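Local coordinates for bacterioferritin comigratory protein (Xylella fastidiosa, PDB 3IXR), which probably reduces hydrogen peroxide and organic hydroperoxides as a thiol-dependent peroxidase of the PrxQ (bacterioferritin comigratory protein) branch of the peroxiredoxins, at residues A[31-36]-A[119-124]; A[66-70]-A[141-145]; A[95-99]-A[111-115]. The protein carries 1 engineered substitution. All blocks are in the same frame, centred on the assembly; numbering follows the deposited sequence. Where two conformers were deposited one is given.

Interaction 1: A[31-36]-A[119-124]; sequences LLNHPL and ILCKAF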
loop_
_atom_site.group_PDB
_atom_site.type_symbol
_atom_site.label_atom_id
_atom_site.label_comp_id
_atom_site.label_asym_id
_atom_site.label_seq_id
_atom_site.Cartn_x
_atom_site.Cartn_y
_atom_site.Cartn_z
ATOM N N LEU A 31 9.270 -7.391 -10.768
ATOM C CA LEU A 31 8.308 -6.654 -9.942
ATOM C C LEU A 31 8.250 -5.166 -10.290
ATOM O O LEU A 31 7.155 -4.575 -10.328
ATOM C CB LEU A 31 8.700 -6.806 -8.467
ATOM C CG LEU A 31 7.778 -6.047 -7.474
ATOM C CD1 LEU A 31 6.486 -6.563 -7.657
ATOM C CD2 LEU A 31 8.278 -6.443 -6.093
ATOM N N LEU A 32 9.385 -4.480 -10.480
ATOM C CA LEU A 32 9.381 -3.051 -10.817
ATOM C C LEU A 32 8.627 -2.704 -12.125
ATOM O O LEU A 32 8.149 -1.615 -12.286
ATOM C CB LEU A 32 10.817 -2.521 -10.882
ATOM C CG LEU A 32 11.534 -2.245 -9.540
ATOM C CD1 LEU A 32 12.979 -1.922 -9.866
ATOM C CD2 LEU A 32 10.865 -1.089 -8.860
ATOM N N ASN A 33 8.589 -3.703 -13.023
ATOM C CA ASN A 33 7.944 -3.457 -14.350
ATOM C C ASN A 33 6.610 -4.134 -14.502
ATOM O O ASN A 33 5.971 -4.096 -15.575
ATOM C CB ASN A 33 8.920 -3.827 -15.462
ATOM C CG ASN A 33 10.017 -2.813 -15.511
ATOM O OD1 ASN A 33 9.841 -1.723 -16.047
ATOM N ND2 ASN A 33 11.117 -3.104 -14.837
ATOM N N HIS A 34 6.158 -4.810 -13.466
ATOM C CA HIS A 34 4.827 -5.340 -13.453
ATOM C C HIS A 34 3.714 -4.268 -13.600
ATOM O O HIS A 34 3.624 -3.337 -12.820
ATOM C CB HIS A 34 4.691 -6.050 -12.101
ATOM C CG HIS A 34 3.293 -6.494 -11.778
ATOM N ND1 HIS A 34 2.624 -7.432 -12.528
ATOM C CD2 HIS A 34 2.390 -6.013 -10.883
ATOM C CE1 HIS A 34 1.397 -7.595 -12.041
ATOM N NE2 HIS A 34 1.229 -6.735 -11.051
ATOM N N PRO A 35 2.807 -4.427 -14.572
ATOM C CA PRO A 35 1.775 -3.438 -14.765
ATOM C C PRO A 35 0.725 -3.452 -13.665
ATOM O O PRO A 35 0.199 -4.521 -13.345
ATOM C CB PRO A 35 1.170 -3.845 -16.131
ATOM C CG PRO A 35 2.192 -4.724 -16.767
ATOM C CD PRO A 35 2.807 -5.472 -15.594
ATOM N N LEU A 36 0.479 -2.301 -13.085
ATOM C CA LEU A 36 -0.476 -2.137 -11.942
ATOM C C LEU A 36 -1.767 -1.574 -12.541
ATOM O O LEU A 36 -1.702 -0.545 -13.191
ATOM C CB LEU A 36 0.057 -1.103 -10.956
ATOM C CG LEU A 36 1.477 -1.380 -10.354
ATOM C CD1 LEU A 36 1.960 -0.237 -9.445
ATOM C CD2 LEU A 36 1.480 -2.687 -9.658
ATOM N N ILE A 119 -0.568 -10.524 -7.634
ATOM C CA ILE A 119 0.897 -10.472 -7.896
ATOM C C ILE A 119 1.611 -9.598 -6.884
ATOM O O ILE A 119 2.635 -10.039 -6.336
ATOM C CB ILE A 119 1.198 -10.022 -9.353
ATOM C CG1 ILE A 119 0.693 -11.189 -10.246
ATOM C CG2 ILE A 119 2.745 -9.559 -9.500
ATOM C CD1 ILE A 119 0.418 -10.813 -11.698
ATOM N N LEU A 120 1.090 -8.385 -6.574
ATOM C CA LEU A 120 1.847 -7.613 -5.604
ATOM C C LEU A 120 1.735 -8.271 -4.229
ATOM O O LEU A 120 2.660 -8.231 -3.406
ATOM C CB LEU A 120 1.233 -6.221 -5.391
ATOM C CG LEU A 120 1.657 -5.247 -6.379
ATOM C CD1 LEU A 120 1.063 -3.903 -5.971
ATOM C CD2 LEU A 120 3.165 -5.146 -6.618
ATOM N N CYS A 121 0.556 -8.806 -3.904
ATOM C CA CYS A 121 0.297 -9.413 -2.600
ATOM C C CYS A 121 1.274 -10.582 -2.349
ATOM O O CYS A 121 1.823 -10.695 -1.297
ATOM C CB CYS A 121 -1.170 -9.912 -2.531
ATOM S SG CYS A 121 -2.361 -8.612 -2.223
ATOM N N LYS A 122 1.500 -11.433 -3.347
ATOM C CA LYS A 122 2.411 -12.527 -3.169
ATOM C C LYS A 122 3.873 -12.021 -3.135
ATOM O O LYS A 122 4.658 -12.516 -2.353
ATOM C CB LYS A 122 2.193 -13.439 -4.401
ATOM C CG LYS A 122 0.899 -14.261 -4.171
ATOM C CD LYS A 122 0.728 -15.329 -5.318
ATOM C CE LYS A 122 0.028 -14.817 -6.579
ATOM N NZ LYS A 122 0.074 -15.924 -7.650
ATOM N N ALA A 123 4.196 -11.035 -3.980
ATOM C CA ALA A 123 5.539 -10.421 -4.034
ATOM C C ALA A 123 5.950 -9.877 -2.674
ATOM O O ALA A 123 7.035 -10.113 -2.197
ATOM C CB ALA A 123 5.677 -9.424 -5.135
ATOM N N PHE A 124 4.989 -9.185 -2.026
ATOM C CA PHE A 124 5.279 -8.564 -0.716
ATOM C C PHE A 124 4.957 -9.539 0.433
ATOM O O PHE A 124 5.159 -9.227 1.622
ATOM C CB PHE A 124 4.529 -7.186 -0.599
ATOM C CG PHE A 124 5.218 -6.084 -1.336
ATOM C CD1 PHE A 124 5.091 -5.939 -2.735
ATOM C CD2 PHE A 124 6.092 -5.194 -0.689
ATOM C CE1 PHE A 124 5.739 -4.954 -3.419
ATOM C CE2 PHE A 124 6.741 -4.212 -1.329
ATOM C CZ PHE A 124 6.600 -4.053 -2.714
#

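Interaction 2: A[66-70]-A[141-145]; sequences GSSTE and ERSTF. Engineered in segment 66-70: Ser-67 (natural residue Cys).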
loop_
_atom_site.group_PDB
_atom_site.type_symbol
_atom_site.label_atom_id
_atom_site.label_comp_id
_atom_site.label_asym_id
_atom_site.label_seq_id
_atom_site.Cartn_x
_atom_site.Cartn_y
_atom_site.Cartn_z
ATOM N N GLY A 66 -12.323 -0.870 8.966
ATOM C CA GLY A 66 -10.863 -0.762 9.071
ATOM C C GLY A 66 -10.187 -0.166 7.830
ATOM O O GLY A 66 -9.282 0.673 7.893
ATOM N N SER A 67 -10.611 -0.610 6.646
ATOM C CA SER A 67 -9.954 -0.111 5.446
ATOM C C SER A 67 -10.427 1.270 5.028
ATOM O O SER A 67 -9.671 2.027 4.481
ATOM C CB SER A 67 -10.014 -1.169 4.321
ATOM O OG SER A 67 -9.496 -2.357 4.872
ATOM N N SER A 68 -11.691 1.639 5.349
ATOM C CA SER A 68 -12.039 3.019 5.093
ATOM C C SER A 68 -11.399 3.981 6.104
ATOM O O SER A 68 -10.871 5.008 5.657
ATOM C CB SER A 68 -13.554 3.288 5.035
ATOM O OG SER A 68 -14.098 3.034 6.310
ATOM N N THR A 69 -11.290 3.562 7.383
ATOM C CA THR A 69 -10.504 4.376 8.338
ATOM C C THR A 69 -9.065 4.508 7.924
ATOM O O THR A 69 -8.528 5.622 7.886
ATOM C CB THR A 69 -10.598 3.728 9.721
ATOM O OG1 THR A 69 -11.991 3.712 10.136
ATOM C CG2 THR A 69 -9.785 4.563 10.700
ATOM N N GLU A 70 -8.428 3.376 7.549
ATOM C CA GLU A 70 -7.048 3.513 7.100
ATOM C C GLU A 70 -6.849 4.488 5.904
ATOM O O GLU A 70 -5.960 5.307 5.896
ATOM C CB GLU A 70 -6.415 2.127 6.766
ATOM C CG GLU A 70 -4.921 2.218 6.465
ATOM C CD GLU A 70 -4.299 0.862 6.293
ATOM O OE1 GLU A 70 -5.026 -0.161 6.108
ATOM O OE2 GLU A 70 -3.047 0.809 6.329
ATOM N N GLU A 141 -3.054 -9.989 5.022
ATOM C CA GLU A 141 -2.706 -9.464 6.338
ATOM C C GLU A 141 -2.333 -8.010 6.183
ATOM O O GLU A 141 -1.471 -7.673 5.385
ATOM C CB GLU A 141 -1.532 -10.229 6.896
ATOM C CG GLU A 141 -1.141 -9.692 8.247
ATOM C CD GLU A 141 -0.010 -10.546 8.834
ATOM O OE1 GLU A 141 -0.310 -11.619 9.415
ATOM O OE2 GLU A 141 1.179 -10.230 8.645
ATOM N N ARG A 142 -3.077 -7.128 6.879
ATOM C CA ARG A 142 -2.837 -5.727 6.727
ATOM C C ARG A 142 -1.348 -5.353 7.004
ATOM O O ARG A 142 -0.780 -5.671 8.051
ATOM C CB ARG A 142 -3.702 -4.947 7.693
ATOM C CG ARG A 142 -3.790 -3.452 7.382
ATOM C CD ARG A 142 -4.721 -2.630 8.342
ATOM N NE ARG A 142 -6.007 -3.289 8.564
ATOM C CZ ARG A 142 -7.087 -3.035 7.786
ATOM N NH1 ARG A 142 -7.113 -2.085 6.773
ATOM N NH2 ARG A 142 -8.200 -3.735 8.094
ATOM N N SER A 143 -0.705 -4.750 6.000
ATOM C CA SER A 143 0.776 -4.578 5.989
ATOM C C SER A 143 1.084 -3.289 5.148
ATOM O O SER A 143 0.357 -2.938 4.213
ATOM C CB SER A 143 1.483 -5.754 5.276
ATOM O OG SER A 143 1.108 -6.968 5.946
ATOM N N THR A 144 2.152 -2.572 5.494
ATOM C CA THR A 144 2.585 -1.361 4.784
ATOM C C THR A 144 4.097 -1.363 4.627
ATOM O O THR A 144 4.834 -1.770 5.545
ATOM C CB THR A 144 2.216 -0.104 5.671
ATOM O OG1 THR A 144 0.781 -0.132 5.885
ATOM C CG2 THR A 144 2.688 1.172 4.951
ATOM N N PHE A 145 4.555 -0.911 3.454
ATOM C CA PHE A 145 6.003 -0.856 3.180
ATOM C C PHE A 145 6.375 0.556 2.808
ATOM O O PHE A 145 5.675 1.205 2.043
ATOM C CB PHE A 145 6.227 -1.822 2.019
ATOM C CG PHE A 145 5.878 -3.201 2.385
ATOM C CD1 PHE A 145 4.557 -3.680 2.172
ATOM C CD2 PHE A 145 6.852 -4.066 2.898
ATOM C CE1 PHE A 145 4.254 -5.007 2.602
ATOM C CE2 PHE A 145 6.571 -5.388 3.249
ATOM C CZ PHE A 145 5.305 -5.884 3.160
HETATM O O HOH W 1 -1.769 -1.383 5.715
#

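Interaction 3: A[95-99]-A[111-115]; sequences SVKSH and PLVSD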
loop_
_atom_site.group_PDB
_atom_site.type_symbol
_atom_site.label_atom_id
_atom_site.label_comp_id
_atom_site.label_asym_id
_atom_site.label_seq_id
_atom_site.Cartn_x
_atom_site.Cartn_y
_atom_site.Cartn_z
ATOM N N SER A 95 -11.691 -5.434 -7.394
ATOM C CA SER A 95 -11.675 -4.924 -8.723
ATOM C C SER A 95 -11.489 -3.458 -8.867
ATOM O O SER A 95 -11.656 -2.658 -7.893
ATOM C CB SER A 95 -12.996 -5.266 -9.406
ATOM O OG SER A 95 -14.101 -4.602 -8.732
ATOM N N VAL A 96 -11.113 -2.979 -10.064
ATOM C CA VAL A 96 -11.141 -1.565 -10.343
ATOM C C VAL A 96 -12.540 -0.931 -10.069
ATOM O O VAL A 96 -12.625 0.200 -9.551
ATOM C CB VAL A 96 -10.683 -1.241 -11.798
ATOM C CG1 VAL A 96 -10.799 0.271 -12.082
ATOM C CG2 VAL A 96 -9.200 -1.689 -11.912
ATOM N N LYS A 97 -13.591 -1.630 -10.478
ATOM C CA LYS A 97 -14.953 -1.079 -10.227
ATOM C C LYS A 97 -15.203 -0.873 -8.779
ATOM O O LYS A 97 -15.665 0.243 -8.363
ATOM C CB LYS A 97 -15.983 -2.061 -10.801
ATOM C CG LYS A 97 -17.364 -1.587 -10.578
ATOM C CD LYS A 97 -18.362 -2.566 -11.228
ATOM C CE LYS A 97 -18.875 -1.946 -12.461
ATOM N NZ LYS A 97 -17.767 -1.888 -13.406
ATOM N N SER A 98 -14.823 -1.877 -8.005
ATOM C CA SER A 98 -14.988 -1.776 -6.523
ATOM C C SER A 98 -14.171 -0.583 -6.002
ATOM O O SER A 98 -14.613 0.224 -5.105
ATOM C CB SER A 98 -14.471 -3.049 -5.875
ATOM O OG SER A 98 -14.584 -2.964 -4.420
ATOM N N HIS A 99 -12.896 -0.519 -6.408
ATOM C CA HIS A 99 -12.025 0.629 -5.992
ATOM C C HIS A 99 -12.590 1.997 -6.349
ATOM O O HIS A 99 -12.475 2.947 -5.586
ATOM C CB HIS A 99 -10.635 0.518 -6.642
ATOM C CG HIS A 99 -9.746 -0.513 -6.008
ATOM N ND1 HIS A 99 -10.103 -1.232 -4.885
ATOM C CD2 HIS A 99 -8.467 -0.880 -6.303
ATOM C CE1 HIS A 99 -9.084 -2.000 -4.515
ATOM N NE2 HIS A 99 -8.103 -1.822 -5.382
ATOM N N PRO A 111 -4.387 6.903 -5.351
ATOM C CA PRO A 111 -4.926 5.757 -6.046
ATOM C C PRO A 111 -4.944 4.466 -5.274
ATOM O O PRO A 111 -4.124 4.324 -4.361
ATOM C CB PRO A 111 -3.892 5.565 -7.219
ATOM C CG PRO A 111 -3.114 6.800 -7.290
ATOM C CD PRO A 111 -3.033 7.245 -5.848
ATOM N N LEU A 112 -5.755 3.494 -5.678
ATOM C CA LEU A 112 -5.799 2.141 -5.123
ATOM C C LEU A 112 -5.409 1.164 -6.240
ATOM O O LEU A 112 -6.046 1.226 -7.333
ATOM C CB LEU A 112 -7.210 1.705 -4.602
ATOM C CG LEU A 112 -7.759 2.683 -3.526
ATOM C CD1 LEU A 112 -9.248 2.343 -3.144
ATOM C CD2 LEU A 112 -6.796 2.733 -2.258
ATOM N N VAL A 113 -4.431 0.277 -5.969
ATOM C CA VAL A 113 -4.156 -0.794 -6.928
ATOM C C VAL A 113 -5.145 -1.904 -6.848
ATOM O O VAL A 113 -5.423 -2.457 -5.740
ATOM C CB VAL A 113 -2.814 -1.425 -6.556
ATOM C CG1 VAL A 113 -2.393 -2.547 -7.592
ATOM C CG2 VAL A 113 -1.855 -0.349 -6.608
ATOM N N SER A 114 -5.727 -2.287 -8.008
ATOM C CA SER A 114 -6.553 -3.501 -8.054
ATOM C C SER A 114 -5.612 -4.634 -8.374
ATOM O O SER A 114 -5.211 -4.803 -9.584
ATOM C CB SER A 114 -7.573 -3.334 -9.197
ATOM O OG SER A 114 -8.283 -4.539 -9.384
ATOM N N ASP A 115 -5.235 -5.373 -7.340
ATOM C CA ASP A 115 -4.237 -6.463 -7.445
ATOM C C ASP A 115 -4.963 -7.746 -7.694
ATOM O O ASP A 115 -4.945 -8.694 -6.900
ATOM C CB ASP A 115 -3.308 -6.473 -6.210
ATOM C CG ASP A 115 -2.150 -7.423 -6.335
ATOM O OD1 ASP A 115 -1.866 -8.147 -5.372
ATOM O OD2 ASP A 115 -1.549 -7.388 -7.422
#

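Interaction 1: A[31-36]-A[119-124]
Ile-119 sets its CG2 methyl over the centre of the His-34 ring: CG2 sits 3.5 Å from the ring centroid of His-34 and 10° off the ring normal, a CH-pi contact. The other branch of the isoleucine reaches CE1 of the same ring, with Ile-119 CD1 to His-34 CE1 at 3.4 Å. In His-34, CG lies anti to the backbone N (chi1 171°), which carries the ring toward helix 119-123, and chi2 of 64° turns its face to Ile-119. This side of the contact is partly open to solvent, although it holds the shortest approaches. On the inner side, purely aliphatic or aromatic, the three leucines and Phe-124 are buried, with Ala-123 at the margin. There Leu-31 splits its branches: CD1 meets Leu-120 CD2 at 3.8 Å and Ala-123 CB at 3.9 Å, whereas Leu-31 CD2 points to Phe-124 CE1 at 4.0 Å. The side chains of Leu-31 and Leu-120 cross at about a right angle. The second methyl of Leu-120, CD1, lies 3.9 Å from CD2 of Leu-36, at the start of strand 36-38. No hydrogen bond links the two segments. Beyond them, Leu-120 and Phe-124 continue inward onto Phe-58 of strand 53-58, and Asp-115 accepts the Leu-120 and Cys-121 amides, tying helix 119-123 to the end of strand 112-114.

Interaction 2: A[66-70]-A[141-145]
Arg-142 and Glu-70 meet in what is, by family, the peroxidatic site of a peroxiredoxin, where the first turn of helix 65-82 faces the break in strand 137-147. The arginine terminal nitrogen NH1 donates to Glu-70 OE1 at 2.9 Å in a salt bridge with a nearly straight N-H...O angle of 167°. A second bond, from Arg-142 NH1 to Ser-67 OG at 3.1 Å, holds for one of two modelled conformers of the serine and is therefore less certain. Both acceptors lie close to the guanidinium plane, at its edge. The carboxylate of Glu-70 is turned 57° from that plane, and OE1 alone engages the arginine, meeting NH1 nearly along its C-O direction. Arg-142 gets there by an extended start and a bend at chi3 (-46°), which swings the guanidinium alongside the helix, with Arg-142 NH2 4.1 Å from Gly-66 C.

Pro-60, Thr-64 and residue 67 fit the Pro-x-x-x-Thr-x-x-Cys signature of the family. Ser-67 is an engineered replacement of the native cysteine, so its hydroxyl marks where the reactive sulfur would probably sit, near an arginine that peroxiredoxins typically place there. Thr-64 OG1 accepts the amide of Ser-67.

The other oxygen of Glu-70 faces the strand: water 1 is hydrogen-bonded to Glu-70 OE2 at 2.6 Å and to Thr-144 OG1 at 2.8 Å, bridging two groups whose direct OE2-to-OG1 separation is 4.0 Å. His-165 adds a weak bond to Glu-70 OE2.

Interaction 3: A[95-99]-A[111-115]
The imidazole of His-99 leans across Leu-112 and ends on the backbone of the next residue. With CG beside the backbone N and anti to the carbonyl carbon (chi1 -76°), the ring is carried from helix 96-106 toward strand 112-114. A chi2 of -4° then turns one face onto Leu-112 and NE2 toward Val-113 O. Leu-112 CB stands 3.6 Å from the centroid of the His-99 ring in a CH-pi contact displaced toward the rim, and it comes within 3.3 Å of His-99 CD2. Leu-112 CD1 lies 4.1 Å from His-99 CG. At the ring edge, His-99 NE2 donates to Val-113 O at 2.8 Å. The oxygen lies in the imidazole plane, but the donor stands 61° out of the carbonyl plane, so the bond comes from above the peptide.

Nearer the helix start, Val-96 CG2 packs on Ser-114 CB at 3.6 Å. The Ser-114 hydroxyl, anti to its own amide nitrogen, bonds Asp-94 O. Ser-95 OG caps the helix by accepting Ser-98 N. This helix and strand belong to one beta-alpha-beta crossover with strand 86-92.

The other ring nitrogen, ND1, bonds Asp-62 OD2, an oxygen that Ser-98 OG shares. An imidazole gripped by a carboxylate at one nitrogen while donating to a carbonyl from the other is consistent with a doubly protonated, cationic ring whose rotation is fixed at both nitrogens.

All three contacts reach strands of one mixed sheet, but their chemistry differs. Interaction 1 has no polar link between its segments and runs from a partly exposed margin into the aromatic core. The other two are buried: interaction 2 is mainly polar, and interaction 3 mixes one side-chain-to-backbone bond with apolar packing. Interaction 2 links helix 65-82 to strand 137-147 at the probable active site; interaction 3 sits within a crossover, about 14 Å from it between centres. Interactions 1 and 2 meet through Phe-124 CD2 and Phe-145 CD1, 3.6 Å apart. Interactions 1 and 3 are joined in sequence, strand 112-114 leading to helix 119-123, and by Leu-120 CD1 packing on Val-113 CG1.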